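PDB 6DXO: RNA polymerase ECF-subfamily sigma factor from Streptomyces venezuelae, which directs RNA polymerase to specific promoters as an ECF sigma factor probably involved in aerial mycelium formation, one of a class usually held inactive by anti-sigma factors. Local coordinates for residues A[118-123]-A[129-134]; A[100-105]-A[124-129]. All coordinates share one frame; numbering follows the deposited sequence.

In the fold
Both contacts lie in sigma-70 region 4, around the turn between helix 117-124 and helix 128-144. Interaction 1 is the buried one: it pairs the two flanking helices, wholly through carbon-to-carbon contacts, and its three touching residues are all buried. Interaction 2 lies nearer the surface, uses the turn itself and sets a third helix, 101-112, against it and the end of helix 117-124; its chemistry is mixed, with a methionine methyl, one lysine-to-glutamine hydrogen bond and a water bridge. Their centres are about 6 Å apart and they share G129. A probable hydrogen bond of 3.1 Å from K126 N to A121 O ties the turn back to the helix that I131 packs on.

Interaction 1: residues A[118-123]-A[129-134]; sequences AETARV and GAIKTL
I131 carries this contact, packing its branched side chain on T120 and A121 where the two helices of a helix-turn-helix motif face each other. In sigma-70 region 4 the second of these helices, 128-144, is the one expected to read promoter DNA, and this contact is one of those that hold it against helix 117-124. Along 129-134, G129 and A130 belong to the first turn: G129 O accepts from T133 N at 3.0 Å, while A130 N is capped by N127 OD1. I131 follows, and its CA lies 6.1 Å from that of A121, a separation short enough for its side chain to meet the backbone itself. CG1 stands 3.5 Å from A121 CA and 3.6 Å from A121 CB; alanine, with nothing beyond CB, permits this approach. A chi2 of -56° folds CD1 back from an extended course, and it reaches both A121 CA, at 3.9 Å, and T120 CG2. An alanine in place of I131 would remove CG1, CG2 and CD1 and would probably open a gap beside A121 and T120, weakening the hold between the two helices. Three residues further on, L134 turns to M124 and to Q103 and C106 of helix 101-112, extending the apolar interior beyond this pair of segments. On the facing helix, T120 divides its branches: a chi1 of -62° sets OG1 beside the backbone N and CG2 anti to it, and while OG1 bonds back to S116 O, CG2 meets I131 CG2 at 4.0 Å.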
ATOM      1  N   ALA A 118      19.551  12.997  13.928  1.00 22.44           N
ATOM      2  CA  ALA A 118      20.614  13.043  12.924  1.00 22.78           C
ATOM      3  C   ALA A 118      20.285  12.237  11.663  1.00 23.34           C
ATOM      4  O   ALA A 118      20.467  12.720  10.543  1.00 20.85           O
ATOM      5  CB  ALA A 118      21.944  12.577  13.523  1.00 24.13           C
ATOM      6  N   GLU A 119      19.805  11.009  11.848  1.00 18.52           N
ATOM      7  CA  GLU A 119      19.397  10.171  10.721  1.00 23.06           C
ATOM      8  C   GLU A 119      18.272  10.857   9.944  1.00 19.37           C
ATOM      9  O   GLU A 119      18.337  10.943   8.718  1.00 21.85           O
ATOM     10  CB  GLU A 119      18.968   8.769  11.191  1.00 19.01           C
ATOM     11  CG  GLU A 119      20.134   7.882  11.654  1.00 19.47           C
ATOM     12  CD  GLU A 119      19.726   6.870  12.712  1.00 30.02           C
ATOM     13  OE1 GLU A 119      18.562   6.792  13.102  1.00 28.35           O
ATOM     14  OE2 GLU A 119      20.691   6.095  13.193  1.00 32.85           O
ATOM     15  N   THR A 120      17.264  11.366  10.657  1.00 16.41           N
ATOM     16  CA  THR A 120      16.160  12.095  10.017  1.00 19.61           C
ATOM     17  C   THR A 120      16.659  13.313   9.228  1.00 22.52           C
ATOM     18  O   THR A 120      16.227  13.583   8.102  1.00 19.65           O
ATOM     19  CB  THR A 120      15.100  12.512  11.060  1.00 24.10           C
ATOM     20  OG1 THR A 120      14.538  11.330  11.651  1.00 18.99           O
ATOM     21  CG2 THR A 120      13.978  13.330  10.418  1.00 19.38           C
ATOM     22  N   ALA A 121      17.581  14.056   9.819  1.00 21.55           N
ATOM     23  CA  ALA A 121      18.158  15.196   9.117  1.00 25.27           C
ATOM     24  C   ALA A 121      18.785  14.776   7.787  1.00 23.90           C
ATOM     25  O   ALA A 121      18.551  15.417   6.755  1.00 25.93           O
ATOM     26  CB  ALA A 121      19.174  15.914   9.999  1.00 29.70           C
ATOM     27  N   ARG A 122      19.550  13.685   7.803  1.00 17.15           N
ATOM     28  CA  ARG A 122      20.195  13.201   6.582  1.00 20.23           C
ATOM     29  C   ARG A 122      19.176  12.831   5.512  1.00 22.52           C
ATOM     30  O   ARG A 122      19.334  13.196   4.344  1.00 22.98           O
ATOM     31  CB  ARG A 122      21.107  11.999   6.846  1.00 27.05           C
ATOM     32  CG  ARG A 122      22.141  12.193   7.934  1.00 33.77           C
ATOM     33  CD  ARG A 122      23.170  13.264   7.589  1.00 45.54           C
ATOM     34  NE  ARG A 122      24.205  13.318   8.619  1.00 50.14           N
ATOM     35  CZ  ARG A 122      24.096  13.998   9.757  1.00 51.34           C
ATOM     36  NH1 ARG A 122      22.999  14.703  10.014  1.00 50.58           N
ATOM     37  NH2 ARG A 122      25.086  13.975  10.642  1.00 38.34           N
ATOM     38  N   VAL A 123      18.129  12.098   5.903  1.00 18.53           N
ATOM     39  CA  VAL A 123      17.079  11.707   4.958  1.00 18.32           C
ATOM     40  C   VAL A 123      16.312  12.890   4.366  1.00 20.87           C
ATOM     41  O   VAL A 123      15.988  12.899   3.166  1.00 20.71           O
ATOM     42  CB  VAL A 123      16.052  10.775   5.633  1.00 21.86           C
ATOM     43  CG1 VAL A 123      14.858  10.497   4.690  1.00 19.29           C
ATOM     44  CG2 VAL A 123      16.729   9.487   6.062  1.00 23.83           C
ATOM     45  N   GLY A 129      19.148  21.130  13.686  1.00 32.40           N
ATOM     46  CA  GLY A 129      18.393  22.237  14.248  1.00 34.22           C
ATOM     47  C   GLY A 129      17.013  22.353  13.627  1.00 31.94           C
ATOM     48  O   GLY A 129      16.005  22.455  14.333  1.00 30.68           O
ATOM     49  N   ALA A 130      16.969  22.331  12.300  1.00 29.81           N
ATOM     50  CA  ALA A 130      15.708  22.371  11.572  1.00 34.38           C
ATOM     51  C   ALA A 130      14.829  21.160  11.905  1.00 28.81           C
ATOM     52  O   ALA A 130      13.606  21.277  11.945  1.00 30.54           O
ATOM     53  CB  ALA A 130      15.952  22.461  10.072  1.00 32.31           C
ATOM     54  N   ILE A 131      15.444  20.003  12.147  1.00 26.78           N
ATOM     55  CA  ILE A 131      14.667  18.822  12.543  1.00 23.17           C
ATOM     56  C   ILE A 131      14.075  18.989  13.949  1.00 24.63           C
ATOM     57  O   ILE A 131      12.922  18.650  14.193  1.00 23.58           O
ATOM     58  CB  ILE A 131      15.482  17.495  12.458  1.00 34.56           C
ATOM     59  CG1 ILE A 131      15.974  17.239  11.029  1.00 31.52           C
ATOM     60  CG2 ILE A 131      14.650  16.300  12.980  1.00 26.81           C
ATOM     61  CD1 ILE A 131      14.880  17.202   9.982  1.00 30.31           C
ATOM     62  N   LYS A 132      14.857  19.522  14.884  1.00 30.58           N
ATOM     63  CA  LYS A 132      14.320  19.727  16.225  1.00 28.35           C
ATOM     64  C   LYS A 132      13.133  20.688  16.197  1.00 30.78           C
ATOM     65  O   LYS A 132      12.135  20.470  16.882  1.00 28.09           O
ATOM     66  CB  LYS A 132      15.402  20.213  17.185  1.00 35.60           C
ATOM     67  CG  LYS A 132      16.391  19.141  17.579  1.00 34.43           C
ATOM     68  CD  LYS A 132      17.443  19.688  18.529  1.00 42.50           C
ATOM     69  CE  LYS A 132      18.570  18.686  18.718  1.00 45.60           C
ATOM     70  NZ  LYS A 132      19.541  19.138  19.745  1.00 40.63           N
ATOM     71  N   THR A 133      13.248  21.756  15.412  1.00 28.77           N
ATOM     72  CA  THR A 133      12.136  22.682  15.245  1.00 28.15           C
ATOM     73  C   THR A 133      10.940  21.976  14.604  1.00 29.18           C
ATOM     74  O   THR A 133       9.800  22.115  15.053  1.00 31.30           O
ATOM     75  CB  THR A 133      12.538  23.882  14.373  1.00 36.15           C
ATOM     76  OG1 THR A 133      13.569  24.623  15.037  1.00 35.61           O
ATOM     77  CG2 THR A 133      11.342  24.791  14.136  1.00 41.14           C
ATOM     78  N   LEU A 134      11.216  21.211  13.555  1.00 29.42           N
ATOM     79  CA  LEU A 134      10.167  20.570  12.768  1.00 28.24           C
ATOM     80  C   LEU A 134       9.382  19.533  13.557  1.00 28.46           C
ATOM     81  O   LEU A 134       8.155  19.454  13.448  1.00 29.35           O
ATOM     82  CB  LEU A 134      10.769  19.941  11.507  1.00 31.72           C
ATOM     83  CG  LEU A 134       9.815  19.283  10.512  1.00 28.04           C
ATOM     84  CD1 LEU A 134       8.628  20.194  10.199  1.00 30.10           C
ATOM     85  CD2 LEU A 134      10.568  18.902   9.241  1.00 31.00           C
TER

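Interaction 2: residues A[100-105]-A[124-129]; sequences NPQQQE and MGKNEG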
ATOM      1  N   ASN A 100       1.067  18.541   7.148  1.00 34.25           N
ATOM      2  CA  ASN A 100       1.656  18.906   5.871  1.00 37.75           C
ATOM      3  C   ASN A 100       2.808  17.953   5.557  1.00 44.72           C
ATOM      4  O   ASN A 100       3.256  17.221   6.439  1.00 42.17           O
ATOM      5  CB  ASN A 100       2.118  20.369   5.879  1.00 43.88           C
ATOM      6  CG  ASN A 100       3.438  20.565   6.601  1.00 51.72           C
ATOM      7  OD1 ASN A 100       3.852  19.728   7.400  1.00 54.39           O
ATOM      8  ND2 ASN A 100       4.104  21.682   6.324  1.00 54.09           N
ATOM      9  N   PRO A 101       3.274  17.941   4.298  1.00 49.32           N
ATOM     10  CA  PRO A 101       4.340  17.031   3.861  1.00 49.29           C
ATOM     11  C   PRO A 101       5.561  16.993   4.790  1.00 41.74           C
ATOM     12  O   PRO A 101       5.957  15.906   5.215  1.00 39.70           O
ATOM     13  CB  PRO A 101       4.726  17.571   2.474  1.00 51.62           C
ATOM     14  CG  PRO A 101       3.991  18.884   2.320  1.00 55.07           C
ATOM     15  CD  PRO A 101       2.786  18.771   3.185  1.00 54.41           C
ATOM     16  N   GLN A 102       6.146  18.148   5.101  1.00 37.41           N
ATOM     17  CA  GLN A 102       7.334  18.182   5.952  1.00 35.68           C
ATOM     18  C   GLN A 102       7.093  17.603   7.352  1.00 31.52           C
ATOM     19  O   GLN A 102       7.867  16.766   7.829  1.00 30.34           O
ATOM     20  CB  GLN A 102       7.888  19.607   6.055  1.00 41.25           C
ATOM     21  CG  GLN A 102       8.450  20.139   4.753  1.00 52.15           C
ATOM     22  CD  GLN A 102       9.681  19.381   4.295  1.00 63.56           C
ATOM     23  OE1 GLN A 102      10.791  19.648   4.751  1.00 68.53           O
ATOM     24  NE2 GLN A 102       9.490  18.429   3.388  1.00 66.27           N
ATOM     25  N   GLN A 103       6.035  18.057   8.014  1.00 30.75           N
ATOM     26  CA  GLN A 103       5.731  17.579   9.361  1.00 33.81           C
ATOM     27  C   GLN A 103       5.343  16.101   9.364  1.00 27.43           C
ATOM     28  O   GLN A 103       5.701  15.353  10.279  1.00 24.78           O
ATOM     29  CB  GLN A 103       4.623  18.422  10.002  1.00 34.98           C
ATOM     30  CG  GLN A 103       5.030  19.870  10.256  1.00 33.99           C
ATOM     31  CD  GLN A 103       3.930  20.691  10.908  1.00 35.19           C
ATOM     32  OE1 GLN A 103       2.845  20.195  11.184  1.00 35.16           O
ATOM     33  NE2 GLN A 103       4.219  21.966  11.164  1.00 40.54           N
ATOM     34  N   GLN A 104       4.619  15.672   8.338  1.00 27.32           N
ATOM     35  CA  GLN A 104       4.229  14.261   8.271  1.00 23.36           C
ATOM     36  C   GLN A 104       5.456  13.351   8.148  1.00 23.84           C
ATOM     37  O   GLN A 104       5.615  12.392   8.894  1.00 24.29           O
ATOM     38  CB  GLN A 104       3.255  13.998   7.121  1.00 30.36           C
ATOM     39  CG  GLN A 104       2.603  12.619   7.253  1.00 30.38           C
ATOM     40  CD  GLN A 104       1.510  12.350   6.233  1.00 41.25           C
ATOM     41  OE1 GLN A 104       1.280  11.198   5.858  1.00 37.74           O
ATOM     42  NE2 GLN A 104       0.818  13.402   5.797  1.00 34.49           N
ATOM     43  N   GLU A 105       6.325  13.668   7.199  1.00 23.36           N
ATOM     44  CA  GLU A 105       7.548  12.910   7.002  1.00 28.92           C
ATOM     45  C   GLU A 105       8.431  12.914   8.249  1.00 23.82           C
ATOM     46  O   GLU A 105       9.045  11.899   8.578  1.00 21.49           O
ATOM     47  CB  GLU A 105       8.340  13.468   5.823  1.00 28.33           C
ATOM     48  CG  GLU A 105       9.637  12.728   5.570  1.00 34.99           C
ATOM     49  CD  GLU A 105      10.277  13.118   4.258  1.00 46.90           C
ATOM     50  OE1 GLU A 105       9.848  14.139   3.674  1.00 53.42           O
ATOM     51  OE2 GLU A 105      11.200  12.400   3.810  1.00 47.37           O
ATOM     52  N   MET A 124      16.004  13.872   5.207  1.00 20.52           N
ATOM     53  CA  MET A 124      15.177  15.002   4.776  1.00 28.90           C
ATOM     54  C   MET A 124      15.975  16.138   4.130  1.00 25.99           C
ATOM     55  O   MET A 124      15.387  17.065   3.563  1.00 28.25           O
ATOM     56  CB  MET A 124      14.340  15.534   5.941  1.00 25.17           C
ATOM     57  CG  MET A 124      13.293  14.536   6.437  1.00 23.99           C
ATOM     58  SD  MET A 124      12.125  15.226   7.616  1.00 28.87           S
ATOM     59  CE  MET A 124      11.086  16.216   6.532  1.00 35.11           C
ATOM     60  N   GLY A 125      17.297  16.061   4.215  1.00 26.34           N
ATOM     61  CA  GLY A 125      18.149  17.094   3.652  1.00 34.45           C
ATOM     62  C   GLY A 125      18.053  18.388   4.440  1.00 42.80           C
ATOM     63  O   GLY A 125      18.084  19.485   3.879  1.00 40.96           O
ATOM     64  N   LYS A 126      17.936  18.254   5.755  1.00 34.78           N
ATOM     65  CA  LYS A 126      17.865  19.404   6.641  1.00 30.24           C
ATOM     66  C   LYS A 126      18.918  19.285   7.738  1.00 32.87           C
ATOM     67  O   LYS A 126      19.501  18.226   7.929  1.00 30.28           O
ATOM     68  CB  LYS A 126      16.461  19.510   7.238  1.00 27.80           C
ATOM     69  CG  LYS A 126      15.377  19.566   6.172  1.00 37.23           C
ATOM     70  CD  LYS A 126      14.041  20.007   6.722  1.00 48.96           C
ATOM     71  CE  LYS A 126      13.290  20.820   5.680  1.00 58.62           C
ATOM     72  NZ  LYS A 126      12.081  21.468   6.253  1.00 67.82           N
ATOM     73  N   ASN A 127      19.188  20.378   8.447  1.00 33.18           N
ATOM     74  CA  ASN A 127      20.113  20.301   9.568  1.00 32.15           C
ATOM     75  C   ASN A 127      19.370  19.888  10.825  1.00 28.86           C
ATOM     76  O   ASN A 127      18.158  20.071  10.920  1.00 31.29           O
ATOM     77  CB  ASN A 127      20.843  21.636   9.770  1.00 46.79           C
ATOM     78  CG  ASN A 127      19.901  22.762  10.132  1.00 57.13           C
ATOM     79  OD1 ASN A 127      19.292  22.754  11.202  1.00 56.78           O
ATOM     80  ND2 ASN A 127      19.774  23.741   9.240  1.00 64.23           N
ATOM     81  N   GLU A 128      20.091  19.314  11.781  1.00 30.92           N
ATOM     82  CA  GLU A 128      19.470  18.808  12.998  1.00 32.71           C
ATOM     83  C   GLU A 128      18.682  19.881  13.749  1.00 35.41           C
ATOM     84  O   GLU A 128      17.659  19.581  14.365  1.00 32.12           O
ATOM     85  CB  GLU A 128      20.508  18.133  13.895  1.00 38.79           C
ATOM     86  CG  GLU A 128      21.366  17.132  13.137  1.00 42.62           C
ATOM     87  CD  GLU A 128      22.345  16.382  14.010  1.00 43.78           C
ATOM     88  OE1 GLU A 128      22.132  16.326  15.239  1.00 51.42           O
ATOM     89  OE2 GLU A 128      23.329  15.841  13.457  1.00 43.87           O
ATOM     90  N   GLY A 129      19.148  21.130  13.686  1.00 32.40           N
ATOM     91  CA  GLY A 129      18.393  22.237  14.248  1.00 34.22           C
ATOM     92  C   GLY A 129      17.013  22.353  13.627  1.00 31.94           C
ATOM     93  O   GLY A 129      16.005  22.455  14.333  1.00 30.68           O
TER
HETATM   94  O   HOH W   1      12.536  17.351   3.103  1.00 41.92           O
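Three bent side chains bring Q102, M124 and K126 together. The bend at chi2 (-66°) carries the Q102 carboxamide round to K126; M124 kinks at chi3 (75°), bringing CE to the main-chain oxygen of Q102. K126 NZ then donates to Q102 OE1 at 2.7 Å, lying in the carbonyl plane on a lone pair with a C=O...N angle of 142°. The oxygen is thus well approached, but the lysine end is poorly directed: K126 CE lies nearly as close to OE1, at 2.9 Å, which makes the exact pose of the ammonium group doubtful. The amide's other end is also engaged: Q102 NE2 donates to a water, at 3.2 Å, and that water donates to M124 O at 2.9 Å, linking the side chain to the end of helix 117-124. Here the helix-turn-helix of sigma region 4 makes its turn, G125 leaving helical geometry with positive phi and N127 holding the N-cap position of the next helix. The preceding helix, 101-112, begins at N100, whose OD1 caps Q103 N at 2.8 Å. From this helix E105 extends alongside M124, their side chains lying antiparallel, with E105 CG 4.1 Å from M124 SD. The M124 methyl touches oxygen as well as carbon: CE lies 3.5 Å from Q102 O and 3.7 Å from E105 OE1. M124 also packs against C106 and L109, while E105 packs on E61 of the other protein chain.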